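Local coordinates for hypothetical protein (Uncultured marine organism, PDB 2OD6) that is of unknown function but forms a ferredoxin-like dimer and binds 10-oxohexadecanoic acid in a pocket between its helices and its antiparallel sheet, at residues A[19-24]-A[57-62]. Numbering follows the deposited sequence.
Sequences VDMELF and EVFRVV
Arg-60 is held at its polar end by a salt bridge from NE to Asp-14 OD1, while its backbone N lies 3.9 Å from SE of Met-21, a selenomethionine in this crystal, described here in one of its two modelled conformers. The contact belongs to a ferredoxin-like alpha/beta fold: the first turns of helix 18-40 lie on one face of the four-stranded antiparallel sheet, here on strand 59-67. The two run in nearly the same direction, at 27°, with 8.5 Å between their axes. No hydrogen bond joins them; the union is apolar and rests on one side chain. Met-21 leaves the helix with CG anti to its own N (chi1 -164°), and the chain stays extended beyond, which carries SE and CE down onto the strand. SE meets Phe-59 CB at 3.9 Å and sits at the edge of that ring, close to its plane, 4.3 Å from Phe-59 CD1. The side chains of Met-21 and Phe-59 cross at about a right angle. Phe-59 points toward the helix at CB, yet chi1 of -55° places CG beside the backbone N and turns the ring from the helix. Arg-60 projects from the other face, where Val-58 CG2 lies 4.0 Å above the centre of its guanidinium plane. Strands 7-15 and 44-52 flank the site, offering Phe-15 and Arg-51 to Met-21, and Val-62 packs on Phe-10 of the second subunit. Val-61 lies on the helix-facing side of strand 59-67, as by alternation do the pocket residues Met-63, Tyr-65 and Tyr-67; its own side chain is about 9 Å from the ligand. Phe-24, one helical turn on, approaches loosely, with CE2 4.5 Å from Val-61 CG2. Met-21 CE lies 3.5 Å from Val-61 CG1, a tight contact and a somewhat doubtful one, since it rests on a single conformer of two.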
# COMPACT_ATOMS: atom_id res chain seq x y z
N VAL A 19 -9.90 21.06 0.30
CA VAL A 19 -8.94 22.12 0.61
C VAL A 19 -7.84 21.56 1.50
O VAL A 19 -6.65 21.62 1.17
CB VAL A 19 -9.65 23.35 1.31
CG1 VAL A 19 -8.65 24.31 1.94
CG2 VAL A 19 -10.49 24.11 0.31
N ASP A 20 -8.23 20.93 2.61
CA ASP A 20 -7.23 20.46 3.58
C ASP A 20 -6.37 19.43 2.93
O ASP A 20 -5.14 19.45 3.06
CB ASP A 20 -7.85 19.81 4.77
CG ASP A 20 -8.38 20.81 5.67
OD1 ASP A 20 -8.16 21.98 5.29
OD2 ASP A 20 -8.96 20.43 6.70
N MSE A 21 -7.03 18.49 2.25
CA MSE A 21 -6.28 17.44 1.49
C MSE A 21 -5.27 17.99 0.50
O MSE A 21 -4.13 17.44 0.37
CB MSE A 21 -7.29 16.58 0.71
CG MSE A 21 -6.81 15.29 0.20
SE MSE A 21 -8.07 14.63 -1.12
CE MSE A 21 -6.65 13.71 -2.01
N GLU A 22 -5.67 18.95 -0.32
CA GLU A 22 -4.72 19.43 -1.34
C GLU A 22 -3.64 20.30 -0.68
O GLU A 22 -2.51 20.35 -1.14
CB GLU A 22 -5.44 20.23 -2.44
CG GLU A 22 -6.29 19.42 -3.42
CD GLU A 22 -5.56 18.29 -4.08
OE1 GLU A 22 -4.37 18.46 -4.45
OE2 GLU A 22 -6.17 17.22 -4.26
N LEU A 23 -3.98 21.01 0.40
CA LEU A 23 -2.93 21.74 1.16
C LEU A 23 -1.84 20.79 1.66
O LEU A 23 -0.63 21.10 1.59
CB LEU A 23 -3.55 22.53 2.32
CG LEU A 23 -4.26 23.87 2.12
CD1 LEU A 23 -5.25 24.24 3.26
CD2 LEU A 23 -3.25 25.02 1.91
N PHE A 24 -2.25 19.58 2.04
CA PHE A 24 -1.33 18.54 2.43
C PHE A 24 -0.54 18.01 1.29
O PHE A 24 0.70 17.89 1.42
CB PHE A 24 -2.10 17.38 3.10
CG PHE A 24 -1.23 16.34 3.66
CD1 PHE A 24 -0.65 16.51 4.91
CD2 PHE A 24 -0.97 15.17 2.93
CE1 PHE A 24 0.20 15.53 5.42
CE2 PHE A 24 -0.15 14.19 3.43
CZ PHE A 24 0.47 14.38 4.66
N GLU A 57 -17.51 9.70 -0.43
CA GLU A 57 -17.23 11.11 -0.16
C GLU A 57 -16.14 11.28 0.94
O GLU A 57 -16.37 11.75 2.02
CB GLU A 57 -18.54 11.74 0.19
CG GLU A 57 -18.52 13.22 0.22
CD GLU A 57 -19.88 13.79 0.39
OE1 GLU A 57 -20.77 13.15 1.00
OE2 GLU A 57 -20.06 14.91 -0.10
N VAL A 58 -14.95 10.81 0.66
CA VAL A 58 -13.89 10.96 1.63
C VAL A 58 -12.72 11.61 0.93
O VAL A 58 -12.58 11.51 -0.30
CB VAL A 58 -13.41 9.60 2.25
CG1 VAL A 58 -14.54 8.94 2.96
CG2 VAL A 58 -12.83 8.73 1.23
N PHE A 59 -11.88 12.24 1.73
CA PHE A 59 -10.69 12.87 1.22
C PHE A 59 -9.48 12.16 1.75
O PHE A 59 -9.10 12.36 2.87
CB PHE A 59 -10.78 14.34 1.63
CG PHE A 59 -12.00 14.96 1.18
CD1 PHE A 59 -12.18 15.28 -0.14
CD2 PHE A 59 -13.05 15.07 2.04
CE1 PHE A 59 -13.40 15.80 -0.59
CE2 PHE A 59 -14.30 15.61 1.61
CZ PHE A 59 -14.46 15.99 0.28
N ARG A 60 -8.77 11.37 0.93
CA ARG A 60 -7.92 10.41 1.54
C ARG A 60 -6.81 10.02 0.58
O ARG A 60 -7.05 9.82 -0.57
CB ARG A 60 -8.79 9.19 1.97
CG ARG A 60 -8.07 8.04 2.69
CD ARG A 60 -9.03 6.84 3.04
NE ARG A 60 -10.15 7.22 3.96
CZ ARG A 60 -11.25 6.49 4.13
NH1 ARG A 60 -11.40 5.33 3.56
NH2 ARG A 60 -12.20 6.94 4.95
N VAL A 61 -5.63 9.97 1.12
CA VAL A 61 -4.45 9.48 0.36
C VAL A 61 -3.86 8.35 1.10
O VAL A 61 -3.88 8.30 2.30
CB VAL A 61 -3.43 10.61 0.13
CG1 VAL A 61 -4.11 11.73 -0.74
CG2 VAL A 61 -2.88 11.18 1.44
N VAL A 62 -3.27 7.42 0.36
CA VAL A 62 -2.41 6.44 0.97
C VAL A 62 -0.98 6.73 0.51
O VAL A 62 -0.70 6.82 -0.68
CB VAL A 62 -2.80 4.96 0.59
CG1 VAL A 62 -1.77 3.93 1.14
CG2 VAL A 62 -4.20 4.66 1.14